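Local coordinates for protein Polyphosphate:AMP phosphotransferase (Pseudomonas aeruginosa PAO1, PDB 3CZP) that transfers phosphate from inorganic polyphosphate to AMP to make ADP, and less efficiently to GMP to make GDP, with magnesium as cofactor, at residues Q269-D272 with K273-K277; L411-D414 with K415-M419; D451-G454 with D455-R459; V480-L483 with R484-D488. All blocks are in the same frame, centred on the assembly; numbering follows the deposited sequence.

Contact 1. Residues Q269-D272 with K273-K277; sequences QYLD and KDAYK
L271 and A275 meet through methyl groups where a loop turns into helix 273-292. CD2 of L271 lies 4.0 Å from CB of A275. One residue further on, CB of L271 is 4.3 Å from CB of Y276. The leucine thus spans two neighbouring positions of the first helical turn. Its CG stands beside the backbone N (chi1 -87°), and the chain runs extended to CD1, which packs on V480 of helix 475-496. The other methyl, CD2, is the one on A275.

The close part of the contact is backbone. Y276 N donates to D272 O at 2.8 Å, with an N-H...O angle of 164°. The donor sits almost straight in line with the carbonyl. CB of Y276 comes within 3.4 Å of the same oxygen. The tyrosine itself is buried, and its OH is hydrogen-bonded to R479.

The other side is looser. D272, K273 and D274 are exposed. The carboxylate of D272 leads away from the helix and makes no capping bond, although OD1 lies at the edge of the Y270 ring, in its plane. The extended K273 side chain runs away from the loop and touches R476 of helix 475-496.

This is a helix N-terminus with D272 at the N-cap position. It starts the first long helix of the second PPK2 domain, which has a P-loop NTPase-type fold.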
loop_
_atom_site.group_PDB
_atom_site.type_symbol
_atom_site.label_atom_id
_atom_site.label_comp_id
_atom_site.label_asym_id
_atom_site.label_seq_id
_atom_site.Cartn_x
_atom_site.Cartn_y
_atom_site.Cartn_z
ATOM N N GLN A 269 35.860 -5.303 24.820
ATOM C CA GLN A 269 35.282 -4.185 25.599
ATOM C C GLN A 269 33.949 -4.511 26.284
ATOM O O GLN A 269 33.165 -5.312 25.771
ATOM C CB GLN A 269 35.076 -2.975 24.708
ATOM C CG GLN A 269 36.344 -2.416 24.110
ATOM C CD GLN A 269 36.021 -1.406 23.057
ATOM O OE1 GLN A 269 35.993 -0.209 23.327
ATOM N NE2 GLN A 269 35.713 -1.880 21.860
ATOM N N TYR A 270 33.709 -3.856 27.426
ATOM C CA TYR A 270 32.499 -4.073 28.227
ATOM C C TYR A 270 32.142 -2.927 29.202
ATOM O O TYR A 270 32.893 -1.985 29.379
ATOM C CB TYR A 270 32.620 -5.379 29.019
ATOM C CG TYR A 270 33.657 -5.362 30.113
ATOM C CD1 TYR A 270 33.294 -5.137 31.441
ATOM C CD2 TYR A 270 35.004 -5.551 29.818
ATOM C CE1 TYR A 270 34.243 -5.119 32.453
ATOM C CE2 TYR A 270 35.974 -5.522 30.832
ATOM C CZ TYR A 270 35.578 -5.322 32.144
ATOM O OH TYR A 270 36.511 -5.293 33.134
ATOM N N LEU A 271 30.953 -3.037 29.790
ATOM C CA LEU A 271 30.450 -2.109 30.784
ATOM C C LEU A 271 30.039 -2.880 32.036
ATOM O O LEU A 271 29.317 -3.898 31.960
ATOM C CB LEU A 271 29.246 -1.320 30.239
ATOM C CG LEU A 271 29.504 -0.031 29.459
ATOM C CD1 LEU A 271 28.176 0.640 28.999
ATOM C CD2 LEU A 271 30.371 0.930 30.312
ATOM N N ASP A 272 30.524 -2.404 33.181
ATOM C CA ASP A 272 30.082 -2.876 34.487
ATOM C C ASP A 272 28.603 -2.615 34.732
ATOM O O ASP A 272 28.050 -1.632 34.219
ATOM C CB ASP A 272 30.888 -2.191 35.606
ATOM C CG ASP A 272 32.257 -2.762 35.742
ATOM O OD1 ASP A 272 32.448 -3.929 35.312
ATOM O OD2 ASP A 272 33.133 -2.065 36.311
ATOM N N LYS A 273 27.981 -3.481 35.540
ATOM C CA LYS A 273 26.544 -3.380 35.803
ATOM C C LYS A 273 26.163 -1.969 36.206
ATOM O O LYS A 273 25.202 -1.437 35.695
ATOM C CB LYS A 273 26.070 -4.360 36.866
ATOM C CG LYS A 273 26.539 -5.778 36.633
ATOM C CD LYS A 273 25.764 -6.795 37.480
ATOM C CE LYS A 273 26.175 -8.214 37.132
ATOM N NZ LYS A 273 25.241 -9.162 37.773
ATOM N N ASP A 274 26.937 -1.349 37.087
ATOM C CA ASP A 274 26.591 -0.003 37.553
ATOM C C ASP A 274 26.815 1.104 36.468
ATOM O O ASP A 274 25.936 2.033 36.244
ATOM C CB ASP A 274 27.301 0.295 38.857
ATOM C CG ASP A 274 26.679 -0.496 40.030
ATOM O OD1 ASP A 274 25.658 -0.023 40.635
ATOM O OD2 ASP A 274 27.209 -1.595 40.350
ATOM N N ALA A 275 27.954 1.011 35.759
ATOM C CA ALA A 275 28.254 1.958 34.695
ATOM C C ALA A 275 27.178 1.833 33.589
ATOM O O ALA A 275 26.759 2.818 33.046
ATOM C CB ALA A 275 29.651 1.732 34.122
ATOM N N TYR A 276 26.713 0.613 33.324
ATOM C CA TYR A 276 25.646 0.369 32.366
ATOM C C TYR A 276 24.350 1.019 32.778
ATOM O O TYR A 276 23.727 1.652 31.977
ATOM C CB TYR A 276 25.435 -1.135 32.181
ATOM C CG TYR A 276 24.180 -1.519 31.426
ATOM C CD1 TYR A 276 24.069 -1.329 30.034
ATOM C CD2 TYR A 276 23.112 -2.093 32.088
ATOM C CE1 TYR A 276 22.910 -1.703 29.350
ATOM C CE2 TYR A 276 21.970 -2.448 31.418
ATOM C CZ TYR A 276 21.872 -2.245 30.050
ATOM O OH TYR A 276 20.728 -2.645 29.424
ATOM N N LYS A 277 23.932 0.897 34.030
ATOM C CA LYS A 277 22.571 1.340 34.345
ATOM C C LYS A 277 22.462 2.861 34.311
ATOM O O LYS A 277 21.434 3.389 33.891
ATOM C CB LYS A 277 22.070 0.718 35.650
ATOM C CG LYS A 277 22.245 -0.799 35.627
ATOM C CD LYS A 277 21.160 -1.600 36.338
ATOM C CE LYS A 277 21.639 -3.081 36.574
ATOM N NZ LYS A 277 22.224 -3.721 35.309
#

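Contact 2. Residues L411-D414 with K415-M419; sequences LAID and KQTQM
D414 grips T417 twice through a single carboxylate oxygen. T417 N donates to D414 OD1 at 2.8 Å, with an N-H...O angle of 160°, and meets it nearly along the C-O bond. T417 OG1 donates to the same OD1 at 3.0 Å. The hydroxyl comes from the syn side, 34° out of the carboxylate plane. The second oxygen, OD2, is taken by N473 ND2, so both ends of the carboxylate are engaged. The aspartate reaches forward because its CG stands between the backbone N and the carbonyl carbon (chi1 58°).

D414 is the N-cap of helix 415-427, and its side chain satisfies a backbone N-H of the first turn. The helix follows strand 404-412 of the parallel sheet in the second PPK2 domain after the two loop residues I413 and D414, a beta-to-alpha connection of the P-loop NTPase type. The main-chain oxygen of D414 is also used: Q418 N donates to it at 3.0 Å.

Q418 is buried, and both ends of its amide have partners. OE1 accepts from R443 NH1 and NE2 donates to D309 O. R443 NH1 also bonds K415 O. The extended glutamine chain passes I413, whose CD1 lies 3.8 Å from Q418 CA. T417 CG2 faces the same isoleucine, 4.2 Å from I413 CB. The Q416 side chain crosses that of D414 at about a right angle, with Q416 OE1 3.8 Å from D414 CG.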
loop_
_atom_site.group_PDB
_atom_site.type_symbol
_atom_site.label_atom_id
_atom_site.label_comp_id
_atom_site.label_asym_id
_atom_site.label_seq_id
_atom_site.Cartn_x
_atom_site.Cartn_y
_atom_site.Cartn_z
ATOM N N LEU A 411 26.363 -5.232 14.392
ATOM C CA LEU A 411 26.700 -5.781 15.698
ATOM C C LEU A 411 27.611 -6.986 15.497
ATOM O O LEU A 411 27.209 -8.016 14.941
ATOM C CB LEU A 411 25.459 -6.158 16.526
ATOM C CG LEU A 411 24.888 -5.038 17.414
ATOM C CD1 LEU A 411 24.505 -3.810 16.633
ATOM C CD2 LEU A 411 23.664 -5.611 18.201
ATOM N N ALA A 412 28.837 -6.850 15.990
ATOM C CA ALA A 412 29.871 -7.855 15.774
ATOM C C ALA A 412 30.083 -8.681 17.049
ATOM O O ALA A 412 30.234 -8.127 18.133
ATOM C CB ALA A 412 31.169 -7.177 15.316
ATOM N N ILE A 413 30.076 -10.010 16.902
ATOM C CA ILE A 413 30.460 -10.909 17.978
ATOM C C ILE A 413 31.439 -11.925 17.396
ATOM O O ILE A 413 31.510 -12.072 16.156
ATOM C CB ILE A 413 29.263 -11.662 18.674
ATOM C CG1 ILE A 413 28.532 -12.600 17.731
ATOM C CG2 ILE A 413 28.276 -10.703 19.390
ATOM C CD1 ILE A 413 27.229 -13.235 18.371
ATOM N N ASP A 414 32.195 -12.624 18.257
ATOM C CA ASP A 414 33.084 -13.679 17.754
ATOM C C ASP A 414 32.377 -15.033 17.741
ATOM O O ASP A 414 31.227 -15.149 18.218
ATOM C CB ASP A 414 34.444 -13.700 18.457
ATOM C CG ASP A 414 34.340 -13.888 19.958
ATOM O OD1 ASP A 414 33.441 -14.636 20.382
ATOM O OD2 ASP A 414 35.172 -13.284 20.700
ATOM N N LYS A 415 33.031 -16.027 17.132
ATOM C CA LYS A 415 32.410 -17.352 16.902
ATOM C C LYS A 415 32.121 -18.040 18.222
ATOM O O LYS A 415 31.130 -18.758 18.368
ATOM C CB LYS A 415 33.354 -18.280 16.104
ATOM C CG LYS A 415 33.793 -17.810 14.727
ATOM C CD LYS A 415 34.739 -18.852 14.090
ATOM C CE LYS A 415 35.678 -18.277 13.029
ATOM N NZ LYS A 415 36.668 -19.349 12.588
ATOM N N GLN A 416 33.041 -17.816 19.156
ATOM C CA GLN A 416 33.035 -18.397 20.482
ATOM C C GLN A 416 31.861 -17.857 21.292
ATOM O O GLN A 416 31.160 -18.620 21.942
ATOM C CB GLN A 416 34.377 -18.102 21.205
ATOM C CG GLN A 416 35.679 -18.859 20.664
ATOM C CD GLN A 416 36.358 -18.153 19.461
ATOM O OE1 GLN A 416 35.834 -17.187 18.913
ATOM N NE2 GLN A 416 37.520 -18.633 19.073
ATOM N N THR A 417 31.650 -16.546 21.238
ATOM C CA THR A 417 30.482 -15.891 21.889
ATOM C C THR A 417 29.143 -16.265 21.232
ATOM O O THR A 417 28.132 -16.496 21.913
ATOM C CB THR A 417 30.650 -14.357 21.894
ATOM O OG1 THR A 417 31.720 -14.022 22.782
ATOM C CG2 THR A 417 29.373 -13.639 22.326
ATOM N N GLN A 418 29.141 -16.389 19.915
ATOM C CA GLN A 418 27.956 -16.868 19.246
ATOM C C GLN A 418 27.517 -18.180 19.839
ATOM O O GLN A 418 26.361 -18.333 20.200
ATOM C CB GLN A 418 28.209 -17.074 17.763
ATOM C CG GLN A 418 26.940 -17.081 16.977
ATOM C CD GLN A 418 27.192 -17.272 15.537
ATOM O OE1 GLN A 418 27.803 -18.260 15.159
ATOM N NE2 GLN A 418 26.764 -16.311 14.696
HETATM N N MSE A 419 28.441 -19.131 19.946
HETATM C CA MSE A 419 28.098 -20.450 20.410
HETATM C C MSE A 419 27.589 -20.520 21.858
HETATM O O MSE A 419 26.724 -21.358 22.163
HETATM C CB MSE A 419 29.309 -21.346 20.299
HETATM C CG MSE A 419 29.101 -22.742 20.781
HETATM SE SE MSE A 419 30.923 -23.367 21.003
HETATM C CE MSE A 419 31.817 -21.737 21.764
#

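Contact 3. Residues D451-G454 with D455-R459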
loop_
_atom_site.group_PDB
_atom_site.type_symbol
_atom_site.label_atom_id
_atom_site.label_comp_id
_atom_site.label_asym_id
_atom_site.label_seq_id
_atom_site.Cartn_x
_atom_site.Cartn_y
_atom_site.Cartn_z
ATOM N N ASP A 451 34.073 -11.409 4.881
ATOM C CA ASP A 451 34.432 -10.811 3.589
ATOM C C ASP A 451 33.343 -9.872 3.103
ATOM O O ASP A 451 33.637 -8.786 2.627
ATOM C CB ASP A 451 34.676 -11.865 2.515
ATOM C CG ASP A 451 35.973 -12.573 2.692
ATOM O OD1 ASP A 451 36.901 -12.043 3.361
ATOM O OD2 ASP A 451 36.060 -13.689 2.154
ATOM N N ALA A 452 32.098 -10.294 3.246
ATOM C CA ALA A 452 30.941 -9.509 2.810
ATOM C C ALA A 452 30.644 -8.248 3.640
ATOM O O ALA A 452 30.262 -7.174 3.101
ATOM C CB ALA A 452 29.702 -10.438 2.749
ATOM N N VAL A 453 30.788 -8.361 4.954
ATOM C CA VAL A 453 30.636 -7.184 5.848
ATOM C C VAL A 453 31.753 -6.187 5.567
ATOM O O VAL A 453 31.501 -4.991 5.455
ATOM C CB VAL A 453 30.595 -7.595 7.354
ATOM C CG1 VAL A 453 30.574 -6.381 8.302
ATOM C CG2 VAL A 453 29.367 -8.464 7.564
ATOM N N GLY A 454 32.965 -6.682 5.371
ATOM C CA GLY A 454 34.077 -5.844 4.970
ATOM C C GLY A 454 33.844 -5.036 3.716
ATOM O O GLY A 454 34.121 -3.840 3.680
ATOM N N ASP A 455 33.352 -5.690 2.669
ATOM C CA ASP A 455 33.048 -5.018 1.419
ATOM C C ASP A 455 31.950 -4.022 1.557
ATOM O O ASP A 455 32.034 -2.928 0.987
ATOM C CB ASP A 455 32.653 -6.017 0.340
ATOM C CG ASP A 455 33.786 -6.886 -0.061
ATOM O OD1 ASP A 455 34.953 -6.532 0.245
ATOM O OD2 ASP A 455 33.532 -7.911 -0.712
HETATM N N MSE A 456 30.910 -4.411 2.289
HETATM C CA MSE A 456 29.781 -3.551 2.552
HETATM C C MSE A 456 30.235 -2.248 3.183
HETATM O O MSE A 456 29.943 -1.181 2.695
HETATM C CB MSE A 456 28.793 -4.262 3.496
HETATM C CG MSE A 456 27.665 -3.399 4.039
HETATM SE SE MSE A 456 26.488 -4.547 5.094
HETATM C CE MSE A 456 27.503 -4.495 6.724
ATOM N N VAL A 457 30.968 -2.355 4.279
ATOM C CA VAL A 457 31.499 -1.190 4.989
ATOM C C VAL A 457 32.432 -0.329 4.105
ATOM O O VAL A 457 32.257 0.898 3.991
ATOM C CB VAL A 457 32.178 -1.640 6.327
ATOM C CG1 VAL A 457 32.847 -0.436 7.056
ATOM C CG2 VAL A 457 31.132 -2.332 7.213
ATOM N N ASP A 458 33.386 -0.950 3.428
ATOM C CA ASP A 458 34.177 -0.223 2.457
ATOM C C ASP A 458 33.374 0.547 1.401
ATOM O O ASP A 458 33.689 1.699 1.086
ATOM C CB ASP A 458 35.083 -1.188 1.710
ATOM C CG ASP A 458 35.908 -0.497 0.660
ATOM O OD1 ASP A 458 36.768 0.341 1.045
ATOM O OD2 ASP A 458 35.709 -0.790 -0.546
ATOM N N ARG A 459 32.343 -0.081 0.829
ATOM C CA ARG A 459 31.675 0.489 -0.333
ATOM C C ARG A 459 30.485 1.397 0.045
ATOM O O ARG A 459 30.041 2.214 -0.761
ATOM C CB ARG A 459 31.214 -0.633 -1.272
ATOM C CG ARG A 459 32.222 -1.777 -1.486
ATOM C CD ARG A 459 32.824 -1.868 -2.873
ATOM N NE ARG A 459 32.730 -3.250 -3.361
ATOM C CZ ARG A 459 33.635 -4.211 -3.186
ATOM N NH1 ARG A 459 34.784 -3.980 -2.553
ATOM N NH2 ARG A 459 33.380 -5.424 -3.666
#
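D455 N donates to D451 O at 3.1 Å, the first of four consecutive i to i+4 backbone bonds in helix 446-460. M456 N to A452 O and D458 N to G454 O follow in the same way. The straightest is V457 N to V453 O, 2.9 Å long with an N-H...O angle of 176°. This is regular alpha-helix in the second PPK2 domain, lying against its parallel sheet.

The charged face carries D451, D455, D458 and R459. The two aspartates nearest the start have stronger partners elsewhere: D451 pairs with R259, and D455 with R375 and N258. R459 joins D455 and D458 in a salt-bridge network, but its links are long, and they are doubtful because the arginine has two conformers. In one of them NH1 is 3.8 Å from D455 OD1 and 3.9 Å from D458 OD2. D455 OD1 there lies well out of the guanidinium plane, so that link would rest on charge alone.

The apolar face turns to the sheet and to helix 370-377. V453 and M456, a selenomethionine, lie side by side and point the same way, and both touch W410 and L372. V457 packs on W467 and L469 of strand 467-471. The bend of M456 at chi3 (83°) carries its CE to V453 CG1, 3.9 Å away. V453 CG1 is also 4.2 Å from V457 CG2.

Contact 4. Residues V480-L483 with R484-D488; sequences VKVL and RTIND
The R484 guanidinium has V480 CG1 over one of its faces. That methyl is 3.4 Å from R484 NH1 and 3.7 Å from CZ, while K481 CA approaches the group obliquely. The arginine leaves the backbone with CG anti to N and runs extended until chi3 (-77°) bends it. This bend sets the flat group above the valine, one turn back. NH1 bonds to Q279 OE1 of helix 273-292. NE makes a long, weak ion pair with E283. The second flat group, the N487 amide, donates through ND2 to E283 OE1. L483 packs on L280 of helix 273-292.

The backbone is regular alpha-helix, part of helix 475-496 near the end of the second PPK2 domain. R484 N donates to V480 O at 2.8 Å, and N487 N to L483 O at 3.0 Å. In this P-loop NTPase-type fold the helix is packed between helix 273-292 and the parallel sheet.

T485 and I486 belong to the sheet side. K481 O accepts twice from T485: from N at 2.9 Å and from OG1 at 2.8 Å. The two donors come from opposite faces of the carbonyl plane. The hydroxyl stands beside its own backbone N (chi1 -57°), which lets it turn back to that oxygen, and CB of T485 follows 3.4 Å away. V482 CG1 meets I486 CD1 at 4.2 Å, and both residues touch F409 and V320. The extended K481 chain carries NZ to E471, a salt bridge.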
loop_
_atom_site.group_PDB
_atom_site.type_symbol
_atom_site.label_atom_id
_atom_site.label_comp_id
_atom_site.label_asym_id
_atom_site.label_seq_id
_atom_site.Cartn_x
_atom_site.Cartn_y
_atom_site.Cartn_z
ATOM N N VAL A 480 24.498 0.576 25.002
ATOM C CA VAL A 480 24.785 1.987 25.261
ATOM C C VAL A 480 25.387 2.641 24.030
ATOM O O VAL A 480 25.033 3.741 23.676
ATOM C CB VAL A 480 25.704 2.151 26.518
ATOM C CG1 VAL A 480 26.088 3.597 26.698
ATOM C CG2 VAL A 480 24.968 1.563 27.760
ATOM N N LYS A 481 26.280 1.943 23.352
ATOM C CA LYS A 481 26.874 2.441 22.112
ATOM C C LYS A 481 25.813 2.720 21.004
ATOM O O LYS A 481 25.853 3.752 20.326
ATOM C CB LYS A 481 27.944 1.460 21.636
ATOM C CG LYS A 481 28.579 1.825 20.339
ATOM C CD LYS A 481 29.826 1.036 20.060
ATOM C CE LYS A 481 30.605 1.620 18.847
ATOM N NZ LYS A 481 32.039 1.206 18.828
ATOM N N VAL A 482 24.825 1.839 20.891
ATOM C CA VAL A 482 23.738 2.010 19.922
ATOM C C VAL A 482 22.971 3.290 20.238
ATOM O O VAL A 482 22.769 4.152 19.368
ATOM C CB VAL A 482 22.771 0.756 19.916
ATOM C CG1 VAL A 482 21.465 1.102 19.260
ATOM C CG2 VAL A 482 23.429 -0.463 19.199
ATOM N N LEU A 483 22.572 3.425 21.498
ATOM C CA LEU A 483 21.830 4.606 21.916
ATOM C C LEU A 483 22.707 5.855 21.716
ATOM O O LEU A 483 22.272 6.818 21.100
ATOM C CB LEU A 483 21.376 4.491 23.370
ATOM C CG LEU A 483 20.022 3.814 23.649
ATOM C CD1 LEU A 483 20.079 3.184 25.017
ATOM C CD2 LEU A 483 18.868 4.799 23.566
ATOM N N ARG A 484 23.951 5.816 22.181
ATOM C CA ARG A 484 24.809 7.009 22.076
ATOM C C ARG A 484 25.003 7.477 20.624
ATOM O O ARG A 484 25.025 8.668 20.356
ATOM C CB ARG A 484 26.142 6.752 22.670
ATOM C CG ARG A 484 26.979 7.993 22.888
ATOM C CD ARG A 484 28.278 7.617 23.562
ATOM N NE ARG A 484 28.170 7.355 24.991
ATOM C CZ ARG A 484 28.461 6.196 25.604
ATOM N NH1 ARG A 484 28.368 6.114 26.922
ATOM N NH2 ARG A 484 28.792 5.101 24.908
ATOM N N THR A 485 25.152 6.521 19.711
ATOM C CA THR A 485 25.309 6.816 18.301
ATOM C C THR A 485 24.089 7.488 17.695
ATOM O O THR A 485 24.205 8.479 16.934
ATOM C CB THR A 485 25.604 5.563 17.476
ATOM O OG1 THR A 485 26.770 4.897 17.975
ATOM C CG2 THR A 485 25.819 5.952 15.987
ATOM N N ILE A 486 22.929 6.921 17.952
ATOM C CA ILE A 486 21.691 7.548 17.540
ATOM C C ILE A 486 21.663 9.003 18.003
ATOM O O ILE A 486 21.486 9.891 17.197
ATOM C CB ILE A 486 20.456 6.763 18.022
ATOM C CG1 ILE A 486 20.377 5.417 17.270
ATOM C CG2 ILE A 486 19.152 7.510 17.769
ATOM C CD1 ILE A 486 19.359 4.508 17.880
ATOM N N ASN A 487 21.872 9.221 19.297
ATOM C CA ASN A 487 21.872 10.534 19.895
ATOM C C ASN A 487 22.921 11.460 19.294
ATOM O O ASN A 487 22.618 12.623 19.022
ATOM C CB ASN A 487 22.128 10.426 21.423
ATOM C CG ASN A 487 20.961 9.747 22.197
ATOM O OD1 ASN A 487 19.830 9.709 21.722
ATOM N ND2 ASN A 487 21.250 9.239 23.406
ATOM N N ASP A 488 24.162 10.969 19.128
ATOM C CA ASP A 488 25.218 11.788 18.454
ATOM C C ASP A 488 24.746 12.207 17.033
ATOM O O ASP A 488 24.981 13.336 16.600
ATOM C CB ASP A 488 26.548 11.022 18.290
ATOM C CG ASP A 488 27.271 10.783 19.585
ATOM O OD1 ASP A 488 26.912 11.397 20.619
ATOM O OD2 ASP A 488 28.233 9.966 19.553
#

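Overall arrangement
All four contacts are local and lie in the second PPK2 domain. Contacts 1 and 2 sit at helix starts; contacts 3 and 4 lie within helices. Contact 1 is at the surface, contact 4 is buried, and contacts 2 and 3 are partly buried. The two N-caps differ: a side-chain cap is made in contact 2 but not in contact 1. Contacts 1 and 4 touch: Y276 CD1 lies 3.8 Å from V480 CG2, joining helices 273-292 and 475-496. Contacts 2 and 4 share strand 404-412, as part of contact 2 and as packing partner of contact 4. Contact 3 packs on that strand too, and carries a charged face paired with R259 and R375.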